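Local coordinates for protein dihydropyrimidinase (PDB 3SFW) that probably catalyses the reversible, zinc-dependent hydrolytic ring opening of dihydropyrimidines, at residues 54-59 against 340-345; 76-81 against 114-119; 70-75 against 411-416; 346-351 against 419-424; 50-55 against 363-368. All coordinates share one frame; numbering follows the deposited sequence.

Contact 1. Residues 54-59 against 340-345; sequences GIDPHT and PIIEDR. With ZN (zinc ion), chain F.
Arg345 reaches from the first turn of helix 345-354 to the backbone of strand 54-59. From CB the chain runs out with CG anti to the backbone N and CD continuing the extended line, then bends at chi3 (63°), which places NE. NE donates to a water at 2.8 Å, and that water lies 2.8 Å from both Asp56 OD2 and Ile342 O and can donate to either. Asp56 CA lies over one face of the guanidinium, offset toward the rim, 3.8 Å from Arg345 CZ. NH1 makes a weak bond of 3.1 Å to Ile55 O and finds a further acceptor in Val312 O, while NH2 is turned edge-on to Gly54 C and bonds Thr86 OG1. Glycine suits position 54, since a CB there would collide with NH2. The Asp56 carboxylate stacks on the guanidinium, the planes 23° apart; OD2 stays 4.0 Å from Arg345 NE, near enough for charge attraction but with no N-H aimed at it, and it is bonded by Ser314. An alanine in place of Arg345 would probably leave Val312 O, Thr86 OG1 and the water without this partner, and Asp56 without the nearby positive charge. Beside this polar patch, Ile342 CD1 packs on Thr59 CG2 at 3.8 Å. Asp56 OD1 closes an Asx turn by accepting from His58 N, and His58 NE2 binds zinc at 2.1 Å with His60, Asp315 and the carboxylated Lys150. This is the first strand of an amidohydrolase TIM barrel, ending in the His-X-His metal motif.

Contact 2. Residues 76-81 against 114-119; sequences TGTKAA and GKAVID
Thr78 OG1 has partners both across the contact and on its own helix: Val117 N donates to it at 2.9 Å and a nearly straight 168°, and within the helix it bonds Phe74 O and makes a weak hydrogen bond to Phe75 O. The contact belongs to the (beta/alpha) TIM-barrel fold of the amidohydrolase family, where helix 74-83 packs against the segment that leads from helix 101-112 into strand 119-124. The bond to Val117 N explains why threonine fits here: the hydroxyl accepts a loop N-H in a buried place, and the methyl serves the apolar packing beside it. With chi1 at 61°, OG1 sits between the backbone N and the carbonyl carbon, and CG2 lies anti to the latter, where it meets Ala116 CB at 4.1 Å. The small alanine lets the loop backbone come close to the helix.

Val117 and Ile118 both pack on Thr78. Val117 CG2 rests 3.4 Å from Thr78 OG1 and also touches the backbone of Lys79, while the valine as a whole packs on Phe443 and Val437. The Ile118 side chain slides past Thr78 in the opposite direction, and its CG1 stands 3.7 Å from Thr78 CB. Further along, Ile118 CD1 just grazes Ala81 CB at 4.5 Å.

Contact 3. Residues 70-75 against 411-416; sequences TSDNFF and MNVDYN
Asp72 OD1 accepts from Asn412 N at 2.7 Å, an almost straight bond of 163° that meets the carboxylate on its syn side, 33° out of plane. Next to it, Ser71 OG donates to Asn412 O at 2.8 Å from above the carbonyl plane. One residue of the 411-416 loop is therefore held by both its N-H and its C=O. Serine is apt for this because its short hydroxyl, with chi1 at 66°, lies close to the backbone and can turn to the carbonyl; OG also packs tightly on Val413 CG2, at 3.0 Å. A water bridges the Asn412 side chain to Ser71 as well, accepting from Asn412 ND2 at 2.8 Å and donating to Ser71 O. Asp72 OD2 sits 3.6 Å from Met411 CB.

In the second shell, Asp72 is fixed by more than the loop. Its OD1 also bonds Thr76 OG1 in the first turn of helix 74-83, and OD2 accepts from His316 NE2, next in sequence to the zinc ligand Asp315. An alanine at Asp72 would probably leave Asn412 N, Thr76 OG1 and His316 NE2 without this shared acceptor and let the loop shift. The loop is itself bent tightly, Asn412 being the centre of an inverse gamma turn, with a weak bond from Val413 N to Met411 O.

Chemically, a single carboxylate here gathers donors from a helix start, a distant loop and a histidine next in sequence to a zinc ligand. Its negative charge is thus likely to be stabilised by three donors, consistent with an ionised state.

Contact 4. Residues 346-351 against 419-424; sequences MTILFS and EGMQVH
Helix 345-354 of the TIM-barrel domain packs here on the 419-424 segment, which runs into strand 422-432, part of the sheet that also contains strands 393-403 and 49-59. The short axes pass 7.6 Å apart at 81°, so the helix lies nearly perpendicular to the strand and meets it through a few side chains.

Ser351 is the polar centre. Its OG, anti to the backbone N (chi1 -170°), accepts from His424 N at 2.9 Å and an angle of 160°, and it donates to a water at 2.7 Å. That water donates in turn to Gln422 O, so serine and solvent together occupy two polar groups of the strand's backbone. Serine is small enough for the strand to approach closely: OG is also 3.3 Å from Val423 CA.

The rest is mostly apolar packing. Val423 sends CG2 onto Thr347 CG2 at 3.6 Å, the two side chains crossing at about a right angle, while its CB packs against Ser351. Met421 is fully extended beyond CG, so that its terminal CE comes within 4.2 Å of Ile348 CG1; a long flexible thioether suits a reach from the loop to the helix. Phe350 turns its ring edge toward His424 O, with CD2 3.4 Å away, and its ring also meets Phe396 edge-to-face on strand 393-403.

His424 O is buried by the contact and has no hydrogen-bonding partner in the model. The weakly positive C-H edge of Phe350 is probably some compensation for it, whereas His424 N is fully served by Ser351.

Contact 5. Residues 50-55 against 363-368; sequences LLPGGI and QFVDIT
Val365 stands crosswise to Pro52, the two side chains meeting at about a right angle, and CG1 of the valine touches Pro52 CG at 3.6 Å. With chi1 at 173°, CG1 lies anti to the backbone N, and the other branch, CG2, is left to face Leu51, whose CD2 is 4.1 Å away across an oblique approach. Leu51 divides its methyl groups between two neighbours: CD2 goes to Val365, and CD1 comes up in the plane of the Phe364 ring, at its edge, 3.8 Å from CE2. Leucine and phenylalanine again cross at about a right angle. The beta-branched valine suits its place by offering one methyl to Pro52 and one to Leu51. The short axes of strand and helix run 34° apart.

Beyond this apolar patch the strand chain bends through Gly53 and Gly54 and meets the helix backbone directly. Ile55 N donates to Thr368 O at 2.9 Å, in the carbonyl plane, and Gly54 CA approaches the same oxygen with a C-H contact of 3.5 Å. A water links Pro52 O to Thr368 OG1.

Thr368 OG1 also donates to Phe364 O at 2.8 Å, and Thr368 N reaches that oxygen from the opposite face of its plane; this double grip on Phe364 O fixes the rotation of the threonine side chain. Chemically, Ile55 O and Thr368 O, two acceptors 3.1 Å apart, would repel each other; Arg345 NH1 donates to Thr368 O and weakly to Ile55 O, and so probably offsets the repulsion.

How the contacts relate
Contacts 1 and 5 share Gly54 and Ile55 on strand 49-59, their centres about 12 Å apart, and Arg345 of contact 1 probably bonds Thr368 of contact 5. Contacts 2 and 3 both use helix 74-83, with centres about 11 Å apart; both touch contact 1, whose Ile342 packs on that helix. Contact 4 follows contact 1 directly through helix 345-354, and its Met346 and Phe350 pack on Phe364 of contact 5. Contacts 3 and 5 are farthest apart, about 23 Å between centres. Along the chain, contact 2 is nested inside contacts 1, 3 and 5; these three join early segments to others hundreds of residues later, around the strand that carries the zinc ligand His58.

Contact 1. Residues 54-59 against 340-345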
# COMPACT_ATOMS: atom_id res chain seq x y z
N GLY A 54 9.54 28.56 20.15
CA GLY A 54 8.51 27.77 19.47
C GLY A 54 7.58 28.66 18.65
O GLY A 54 7.34 29.78 19.00
N ILE A 55 7.08 28.14 17.52
CA ILE A 55 6.07 28.88 16.73
C ILE A 55 4.90 27.94 16.65
O ILE A 55 5.04 26.80 16.22
CB ILE A 55 6.56 29.17 15.30
CG1 ILE A 55 7.86 30.02 15.36
CG2 ILE A 55 5.44 29.89 14.48
CD1 ILE A 55 8.50 30.20 13.98
N ASP A 56 3.77 28.34 17.26
CA ASP A 56 2.59 27.50 17.29
C ASP A 56 1.64 27.89 16.19
O ASP A 56 1.09 28.98 16.23
CB ASP A 56 1.86 27.68 18.64
CG ASP A 56 0.74 26.65 18.86
OD1 ASP A 56 0.27 26.01 17.90
OD2 ASP A 56 0.30 26.49 20.02
N PRO A 57 1.54 27.08 15.14
CA PRO A 57 0.73 27.48 13.99
C PRO A 57 -0.77 27.21 14.19
O PRO A 57 -1.52 27.24 13.21
CB PRO A 57 1.22 26.55 12.88
CG PRO A 57 1.64 25.25 13.61
CD PRO A 57 2.29 25.82 14.89
N HIS A 58 -1.18 26.84 15.40
CA HIS A 58 -2.55 26.36 15.55
C HIS A 58 -3.20 26.85 16.84
O HIS A 58 -3.23 26.14 17.85
CB HIS A 58 -2.61 24.83 15.41
CG HIS A 58 -4.00 24.30 15.19
ND1 HIS A 58 -4.24 23.13 14.48
CD2 HIS A 58 -5.22 24.81 15.51
CE1 HIS A 58 -5.54 22.93 14.39
NE2 HIS A 58 -6.16 23.94 15.00
N THR A 59 -3.68 28.11 16.83
CA THR A 59 -4.30 28.67 18.06
C THR A 59 -5.67 29.28 17.75
O THR A 59 -5.96 29.62 16.60
CB THR A 59 -3.41 29.73 18.75
OG1 THR A 59 -3.27 30.89 17.91
CG2 THR A 59 -1.96 29.14 18.96
N PRO A 340 -6.89 23.06 26.54
CA PRO A 340 -5.88 24.04 26.89
C PRO A 340 -4.51 23.46 26.72
O PRO A 340 -4.02 22.73 27.60
CB PRO A 340 -6.15 24.36 28.40
CG PRO A 340 -7.39 23.49 28.79
CD PRO A 340 -7.39 22.35 27.73
N ILE A 341 -3.93 23.73 25.56
CA ILE A 341 -2.74 23.01 25.12
C ILE A 341 -1.53 23.97 24.86
O ILE A 341 -0.39 23.52 24.74
CB ILE A 341 -3.08 22.22 23.79
CG1 ILE A 341 -4.39 21.44 23.88
CG2 ILE A 341 -1.90 21.25 23.41
CD1 ILE A 341 -4.36 20.33 24.99
N ILE A 342 -1.78 25.26 24.77
CA ILE A 342 -0.70 26.15 24.27
C ILE A 342 0.56 26.12 25.14
O ILE A 342 1.69 26.20 24.63
CB ILE A 342 -1.21 27.58 24.03
CG1 ILE A 342 -0.32 28.31 23.01
CG2 ILE A 342 -1.30 28.39 25.38
CD1 ILE A 342 -0.99 29.67 22.55
N GLU A 343 0.39 26.02 26.46
CA GLU A 343 1.50 26.25 27.33
C GLU A 343 2.45 25.05 27.44
O GLU A 343 3.67 25.22 27.58
CB GLU A 343 0.98 26.60 28.73
CG GLU A 343 2.11 27.00 29.68
CD GLU A 343 1.60 27.73 30.92
OE1 GLU A 343 0.41 28.12 30.96
OE2 GLU A 343 2.41 27.92 31.86
N ASP A 344 1.92 23.85 27.25
CA ASP A 344 2.72 22.64 27.51
C ASP A 344 3.29 21.98 26.27
O ASP A 344 4.05 20.97 26.37
CB ASP A 344 1.94 21.68 28.38
CG ASP A 344 1.60 22.29 29.71
OD1 ASP A 344 2.53 22.84 30.37
OD2 ASP A 344 0.39 22.35 30.02
N ARG A 345 3.00 22.59 25.11
CA ARG A 345 3.41 21.97 23.82
C ARG A 345 4.93 21.69 23.79
O ARG A 345 5.35 20.54 23.45
CB ARG A 345 3.04 22.88 22.62
CG ARG A 345 3.53 22.30 21.26
CD ARG A 345 3.15 23.26 20.09
NE ARG A 345 3.82 24.54 20.23
CZ ARG A 345 4.68 25.06 19.36
NH1 ARG A 345 4.97 24.40 18.23
NH2 ARG A 345 5.26 26.23 19.63
ZN ZN F . -8.24 24.15 15.48
O HOH W 1 2.35 26.28 21.87

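Contact 2. Residues 76-81 against 114-119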
# COMPACT_ATOMS: atom_id res chain seq x y z
N THR A 76 -3.86 36.85 27.55
CA THR A 76 -3.55 35.69 28.41
C THR A 76 -3.00 34.52 27.59
O THR A 76 -2.14 33.77 28.08
CB THR A 76 -4.73 35.22 29.29
OG1 THR A 76 -5.79 34.73 28.48
CG2 THR A 76 -5.27 36.41 30.24
N GLY A 77 -3.54 34.34 26.38
CA GLY A 77 -3.10 33.21 25.56
C GLY A 77 -1.65 33.37 25.10
O GLY A 77 -0.88 32.39 25.10
N THR A 78 -1.26 34.57 24.69
CA THR A 78 0.15 34.79 24.29
C THR A 78 1.08 34.77 25.49
O THR A 78 2.22 34.32 25.40
CB THR A 78 0.38 36.08 23.44
OG1 THR A 78 0.01 37.26 24.18
CG2 THR A 78 -0.40 35.98 22.14
N LYS A 79 0.59 35.22 26.66
CA LYS A 79 1.45 35.17 27.84
C LYS A 79 1.70 33.70 28.22
O LYS A 79 2.83 33.30 28.56
CB LYS A 79 0.83 35.95 29.03
CG LYS A 79 1.65 35.90 30.27
CD LYS A 79 1.28 37.11 31.20
CE LYS A 79 -0.24 37.12 31.46
NZ LYS A 79 -0.68 36.08 32.40
N ALA A 80 0.65 32.87 28.14
CA ALA A 80 0.77 31.46 28.47
C ALA A 80 1.70 30.76 27.45
O ALA A 80 2.55 29.96 27.81
CB ALA A 80 -0.62 30.82 28.46
N ALA A 81 1.57 31.12 26.19
CA ALA A 81 2.47 30.57 25.15
C ALA A 81 3.91 30.90 25.52
O ALA A 81 4.79 30.02 25.48
CB ALA A 81 2.14 31.19 23.77
N GLY A 114 -2.60 45.69 20.77
CA GLY A 114 -2.45 46.23 22.11
C GLY A 114 -2.56 45.19 23.21
O GLY A 114 -2.52 45.51 24.40
N LYS A 115 -2.69 43.92 22.82
CA LYS A 115 -2.94 42.86 23.81
C LYS A 115 -1.89 41.72 23.75
O LYS A 115 -1.34 41.32 24.76
CB LYS A 115 -4.39 42.31 23.65
CG LYS A 115 -5.48 43.38 23.78
CD LYS A 115 -6.87 42.92 23.27
CE LYS A 115 -7.41 43.93 22.19
NZ LYS A 115 -8.89 43.98 22.01
N ALA A 116 -1.50 41.32 22.55
CA ALA A 116 -0.48 40.23 22.41
C ALA A 116 0.90 40.60 22.98
O ALA A 116 1.32 41.79 22.85
CB ALA A 116 -0.34 39.86 20.87
N VAL A 117 1.53 39.66 23.70
CA VAL A 117 2.82 39.93 24.34
C VAL A 117 3.95 39.33 23.51
O VAL A 117 5.11 39.65 23.74
CB VAL A 117 2.89 39.40 25.78
CG1 VAL A 117 1.67 39.94 26.59
CG2 VAL A 117 2.91 37.87 25.83
N ILE A 118 3.57 38.51 22.52
CA ILE A 118 4.54 38.01 21.55
C ILE A 118 3.92 38.06 20.17
O ILE A 118 2.76 38.48 20.00
CB ILE A 118 5.01 36.56 21.87
CG1 ILE A 118 3.83 35.70 22.29
CG2 ILE A 118 5.96 36.53 23.05
CD1 ILE A 118 3.37 34.75 21.36
N ASP A 119 4.71 37.72 19.14
CA ASP A 119 4.31 38.01 17.78
C ASP A 119 3.26 37.03 17.26
O ASP A 119 3.16 35.91 17.76
CB ASP A 119 5.52 38.02 16.86
CG ASP A 119 6.40 39.23 17.09
OD1 ASP A 119 6.06 40.02 18.01
OD2 ASP A 119 7.42 39.40 16.39

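Contact 3. Residues 70-75 against 411-416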
# COMPACT_ATOMS: atom_id res chain seq x y z
N THR A 70 -13.67 31.24 23.63
CA THR A 70 -12.55 30.57 24.32
C THR A 70 -12.01 31.44 25.43
O THR A 70 -12.00 32.70 25.35
CB THR A 70 -11.41 30.11 23.36
OG1 THR A 70 -10.88 31.25 22.63
CG2 THR A 70 -11.90 29.11 22.41
N SER A 71 -11.48 30.79 26.48
CA SER A 71 -11.27 31.51 27.71
C SER A 71 -9.96 32.26 27.77
O SER A 71 -9.81 33.09 28.63
CB SER A 71 -11.39 30.58 28.93
OG SER A 71 -10.34 29.65 28.94
N ASP A 72 -9.00 31.96 26.88
CA ASP A 72 -7.84 32.84 26.75
C ASP A 72 -8.10 33.84 25.65
O ASP A 72 -8.55 33.46 24.58
CB ASP A 72 -6.58 32.03 26.33
CG ASP A 72 -5.82 31.47 27.53
OD1 ASP A 72 -5.64 32.17 28.55
OD2 ASP A 72 -5.32 30.34 27.39
N ASN A 73 -7.78 35.11 25.91
CA ASN A 73 -7.78 36.10 24.84
C ASN A 73 -6.36 36.30 24.34
O ASN A 73 -5.48 35.47 24.62
CB ASN A 73 -8.43 37.43 25.31
CG ASN A 73 -7.69 38.08 26.50
OD1 ASN A 73 -8.20 39.05 27.12
ND2 ASN A 73 -6.53 37.60 26.82
N PHE A 74 -6.13 37.32 23.50
CA PHE A 74 -4.78 37.48 22.95
C PHE A 74 -3.75 37.83 23.99
O PHE A 74 -2.61 37.42 23.87
CB PHE A 74 -4.73 38.45 21.77
CG PHE A 74 -5.01 37.78 20.46
CD1 PHE A 74 -6.32 37.43 20.12
CD2 PHE A 74 -3.96 37.45 19.60
CE1 PHE A 74 -6.63 36.75 18.92
CE2 PHE A 74 -4.23 36.70 18.42
CZ PHE A 74 -5.56 36.38 18.06
N PHE A 75 -4.16 38.50 25.08
CA PHE A 75 -3.22 38.78 26.15
C PHE A 75 -2.86 37.48 26.93
O PHE A 75 -1.70 37.13 27.05
CB PHE A 75 -3.79 39.85 27.13
CG PHE A 75 -2.88 40.15 28.28
CD1 PHE A 75 -3.27 39.83 29.58
CD2 PHE A 75 -1.59 40.64 28.06
CE1 PHE A 75 -2.43 40.07 30.67
CE2 PHE A 75 -0.72 40.90 29.17
CZ PHE A 75 -1.15 40.58 30.47
N MET A 411 -2.36 29.65 31.56
CA MET A 411 -3.56 29.74 30.71
C MET A 411 -4.78 30.15 31.55
O MET A 411 -4.87 29.75 32.73
CB MET A 411 -3.82 28.40 30.01
CG MET A 411 -2.66 28.00 29.08
SD MET A 411 -2.85 26.33 28.47
CE MET A 411 -2.55 25.39 30.03
N ASN A 412 -5.61 31.03 31.01
CA ASN A 412 -6.75 31.51 31.79
C ASN A 412 -7.89 30.47 31.72
O ASN A 412 -8.92 30.72 31.09
CB ASN A 412 -7.21 32.90 31.32
CG ASN A 412 -8.22 33.54 32.28
OD1 ASN A 412 -8.36 33.09 33.43
ND2 ASN A 412 -9.00 34.49 31.78
N VAL A 413 -7.70 29.32 32.39
CA VAL A 413 -8.65 28.21 32.33
C VAL A 413 -8.49 27.41 33.60
O VAL A 413 -7.41 27.37 34.17
CB VAL A 413 -8.35 27.26 31.12
CG1 VAL A 413 -9.58 26.40 30.77
CG2 VAL A 413 -7.94 28.07 29.92
N ASP A 414 -9.58 26.78 34.07
CA ASP A 414 -9.59 26.17 35.42
C ASP A 414 -9.13 24.73 35.48
O ASP A 414 -9.31 24.08 36.51
CB ASP A 414 -10.99 26.27 36.04
CG ASP A 414 -12.05 25.60 35.20
OD1 ASP A 414 -11.72 24.90 34.24
OD2 ASP A 414 -13.25 25.62 35.58
N TYR A 415 -8.54 24.21 34.41
CA TYR A 415 -7.98 22.87 34.50
C TYR A 415 -6.87 22.75 33.50
O TYR A 415 -6.73 23.58 32.58
CB TYR A 415 -9.05 21.76 34.25
CG TYR A 415 -9.49 21.58 32.80
CD1 TYR A 415 -10.39 22.45 32.21
CD2 TYR A 415 -8.92 20.58 32.00
CE1 TYR A 415 -10.75 22.34 30.88
CE2 TYR A 415 -9.30 20.40 30.69
CZ TYR A 415 -10.23 21.29 30.13
OH TYR A 415 -10.59 21.16 28.82
N ASN A 416 -6.08 21.70 33.68
CA ASN A 416 -5.05 21.37 32.69
C ASN A 416 -5.22 19.90 32.34
O ASN A 416 -5.28 19.04 33.25
CB ASN A 416 -3.69 21.63 33.30
CG ASN A 416 -2.56 21.53 32.29
OD1 ASN A 416 -2.36 20.47 31.69
ND2 ASN A 416 -1.84 22.64 32.08
O HOH W 2 -8.41 35.82 29.35

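Contact 4. Residues 346-351 against 419-424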
# COMPACT_ATOMS: atom_id res chain seq x y z
N MET A 346 5.76 22.70 24.05
CA MET A 346 7.22 22.54 23.90
C MET A 346 7.74 21.49 24.90
O MET A 346 8.55 20.60 24.54
CB MET A 346 7.94 23.87 24.14
CG MET A 346 7.66 24.94 23.08
SD MET A 346 8.41 24.55 21.50
CE MET A 346 10.10 24.98 21.81
N THR A 347 7.36 21.64 26.18
CA THR A 347 7.89 20.73 27.23
C THR A 347 7.48 19.27 27.03
O THR A 347 8.31 18.37 27.16
CB THR A 347 7.53 21.17 28.66
OG1 THR A 347 8.13 22.45 28.92
CG2 THR A 347 8.15 20.15 29.67
N ILE A 348 6.24 19.05 26.62
CA ILE A 348 5.78 17.68 26.34
C ILE A 348 6.57 17.06 25.20
O ILE A 348 6.99 15.90 25.28
CB ILE A 348 4.28 17.63 26.09
CG1 ILE A 348 3.56 17.96 27.42
CG2 ILE A 348 3.84 16.28 25.54
CD1 ILE A 348 2.05 18.04 27.28
N LEU A 349 6.77 17.80 24.13
CA LEU A 349 7.53 17.28 22.99
C LEU A 349 8.99 16.98 23.40
O LEU A 349 9.55 15.98 23.00
CB LEU A 349 7.48 18.25 21.78
CG LEU A 349 6.27 17.94 20.80
CD1 LEU A 349 6.53 16.71 20.01
CD2 LEU A 349 4.95 17.74 21.50
N PHE A 350 9.56 17.81 24.25
CA PHE A 350 10.94 17.53 24.71
C PHE A 350 10.91 16.28 25.62
O PHE A 350 11.72 15.36 25.48
CB PHE A 350 11.50 18.72 25.49
CG PHE A 350 12.87 18.45 26.07
CD1 PHE A 350 14.01 18.43 25.25
CD2 PHE A 350 13.00 18.10 27.40
CE1 PHE A 350 15.27 18.13 25.79
CE2 PHE A 350 14.26 17.79 27.95
CZ PHE A 350 15.39 17.78 27.13
N SER A 351 10.02 16.29 26.60
CA SER A 351 10.10 15.28 27.66
C SER A 351 9.61 13.91 27.18
O SER A 351 10.17 12.87 27.55
CB SER A 351 9.29 15.75 28.87
OG SER A 351 9.54 14.90 30.00
N GLU A 419 -2.84 17.44 33.84
CA GLU A 419 -2.73 17.47 35.29
C GLU A 419 -1.99 16.24 35.84
O GLU A 419 -2.40 15.11 35.62
CB GLU A 419 -4.11 17.60 35.92
CG GLU A 419 -4.05 17.88 37.45
CD GLU A 419 -3.50 19.24 37.76
OE1 GLU A 419 -3.87 20.22 37.04
OE2 GLU A 419 -2.77 19.36 38.79
N GLY A 420 -0.97 16.49 36.64
CA GLY A 420 -0.20 15.40 37.29
C GLY A 420 0.92 14.81 36.45
O GLY A 420 1.68 13.98 36.93
N MET A 421 1.01 15.20 35.17
CA MET A 421 2.06 14.63 34.30
C MET A 421 3.45 15.00 34.75
O MET A 421 3.77 16.17 34.92
CB MET A 421 1.86 15.08 32.84
CG MET A 421 2.75 14.30 31.86
SD MET A 421 2.38 15.01 30.25
CE MET A 421 3.64 14.20 29.24
N GLN A 422 4.31 14.01 34.96
CA GLN A 422 5.71 14.31 35.27
C GLN A 422 6.49 14.57 33.98
O GLN A 422 6.50 13.73 33.08
CB GLN A 422 6.36 13.14 35.99
CG GLN A 422 5.54 12.67 37.16
CD GLN A 422 5.52 13.69 38.22
OE1 GLN A 422 4.50 14.34 38.45
NE2 GLN A 422 6.69 13.93 38.83
N VAL A 423 7.23 15.67 33.96
CA VAL A 423 8.11 15.98 32.81
C VAL A 423 9.48 16.39 33.28
O VAL A 423 9.66 16.82 34.43
CB VAL A 423 7.52 17.12 31.96
CG1 VAL A 423 6.14 16.69 31.39
CG2 VAL A 423 7.40 18.42 32.79
N HIS A 424 10.46 16.30 32.38
CA HIS A 424 11.69 17.05 32.54
C HIS A 424 11.73 18.18 31.55
O HIS A 424 11.35 18.01 30.39
CB HIS A 424 12.90 16.15 32.27
CG HIS A 424 13.07 15.07 33.28
ND1 HIS A 424 14.22 14.93 34.03
CD2 HIS A 424 12.23 14.09 33.69
CE1 HIS A 424 14.07 13.92 34.87
NE2 HIS A 424 12.87 13.38 34.67
O HOH W 3 7.31 13.44 30.41

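Contact 5. Residues 50-55 against 363-368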
# COMPACT_ATOMS: atom_id res chain seq x y z
N LEU A 50 19.88 27.04 24.36
CA LEU A 50 19.24 28.17 23.67
C LEU A 50 18.48 27.56 22.50
O LEU A 50 19.10 27.02 21.56
CB LEU A 50 20.27 29.15 23.11
CG LEU A 50 21.05 30.04 24.07
CD1 LEU A 50 21.79 29.28 25.06
CD2 LEU A 50 21.97 31.06 23.36
N LEU A 51 17.16 27.68 22.53
CA LEU A 51 16.28 27.15 21.46
C LEU A 51 15.68 28.29 20.68
O LEU A 51 15.36 29.32 21.27
CB LEU A 51 15.13 26.35 22.08
CG LEU A 51 15.57 25.22 23.03
CD1 LEU A 51 14.36 24.53 23.65
CD2 LEU A 51 16.42 24.21 22.26
N PRO A 52 15.48 28.12 19.36
CA PRO A 52 14.60 29.09 18.68
C PRO A 52 13.22 29.05 19.32
O PRO A 52 12.72 27.96 19.64
CB PRO A 52 14.53 28.56 17.22
CG PRO A 52 15.77 27.65 17.08
CD PRO A 52 15.87 27.01 18.48
N GLY A 53 12.60 30.20 19.51
CA GLY A 53 11.30 30.22 20.20
C GLY A 53 10.36 29.33 19.44
O GLY A 53 10.34 29.37 18.21
N GLY A 54 9.54 28.56 20.15
CA GLY A 54 8.51 27.77 19.47
C GLY A 54 7.58 28.66 18.65
O GLY A 54 7.34 29.78 19.00
N ILE A 55 7.08 28.14 17.52
CA ILE A 55 6.07 28.88 16.73
C ILE A 55 4.90 27.94 16.65
O ILE A 55 5.04 26.80 16.22
CB ILE A 55 6.56 29.17 15.30
CG1 ILE A 55 7.86 30.02 15.36
CG2 ILE A 55 5.44 29.89 14.48
CD1 ILE A 55 8.50 30.20 13.98
N GLN A 363 15.43 17.48 15.63
CA GLN A 363 14.07 17.33 15.10
C GLN A 363 13.03 18.09 15.93
O GLN A 363 12.11 18.66 15.36
CB GLN A 363 13.65 15.87 14.96
CG GLN A 363 14.44 15.13 13.85
CD GLN A 363 13.97 13.68 13.74
OE1 GLN A 363 13.78 13.00 14.76
NE2 GLN A 363 13.70 13.22 12.51
N PHE A 364 13.16 18.05 17.26
CA PHE A 364 12.27 18.78 18.19
C PHE A 364 12.24 20.26 17.80
O PHE A 364 11.19 20.85 17.67
CB PHE A 364 12.77 18.58 19.65
CG PHE A 364 12.23 19.60 20.63
CD1 PHE A 364 10.97 19.45 21.16
CD2 PHE A 364 13.01 20.68 21.02
CE1 PHE A 364 10.45 20.37 22.10
CE2 PHE A 364 12.54 21.58 22.01
CZ PHE A 364 11.22 21.44 22.51
N VAL A 365 13.40 20.87 17.52
CA VAL A 365 13.39 22.26 17.07
C VAL A 365 12.69 22.41 15.72
O VAL A 365 11.95 23.40 15.48
CB VAL A 365 14.82 22.86 17.01
CG1 VAL A 365 14.75 24.29 16.35
CG2 VAL A 365 15.41 22.91 18.46
N ASP A 366 12.97 21.48 14.80
CA ASP A 366 12.40 21.59 13.46
C ASP A 366 10.88 21.56 13.51
O ASP A 366 10.21 22.40 12.92
CB ASP A 366 12.94 20.44 12.57
CG ASP A 366 12.96 20.80 11.09
OD1 ASP A 366 12.96 21.99 10.71
OD2 ASP A 366 12.95 19.84 10.28
N ILE A 367 10.35 20.65 14.33
CA ILE A 367 8.91 20.42 14.35
C ILE A 367 8.18 21.47 15.13
O ILE A 367 6.99 21.71 14.88
CB ILE A 367 8.73 19.05 15.01
CG1 ILE A 367 9.18 17.96 14.03
CG2 ILE A 367 7.41 18.91 15.65
CD1 ILE A 367 9.40 18.41 12.65
N THR A 368 8.84 22.08 16.12
CA THR A 368 8.17 23.08 16.96
C THR A 368 8.39 24.52 16.51
O THR A 368 7.69 25.41 16.95
CB THR A 368 8.59 22.99 18.42
OG1 THR A 368 9.99 23.28 18.51
CG2 THR A 368 8.27 21.55 19.01
O HOH W 4 12.34 25.18 19.03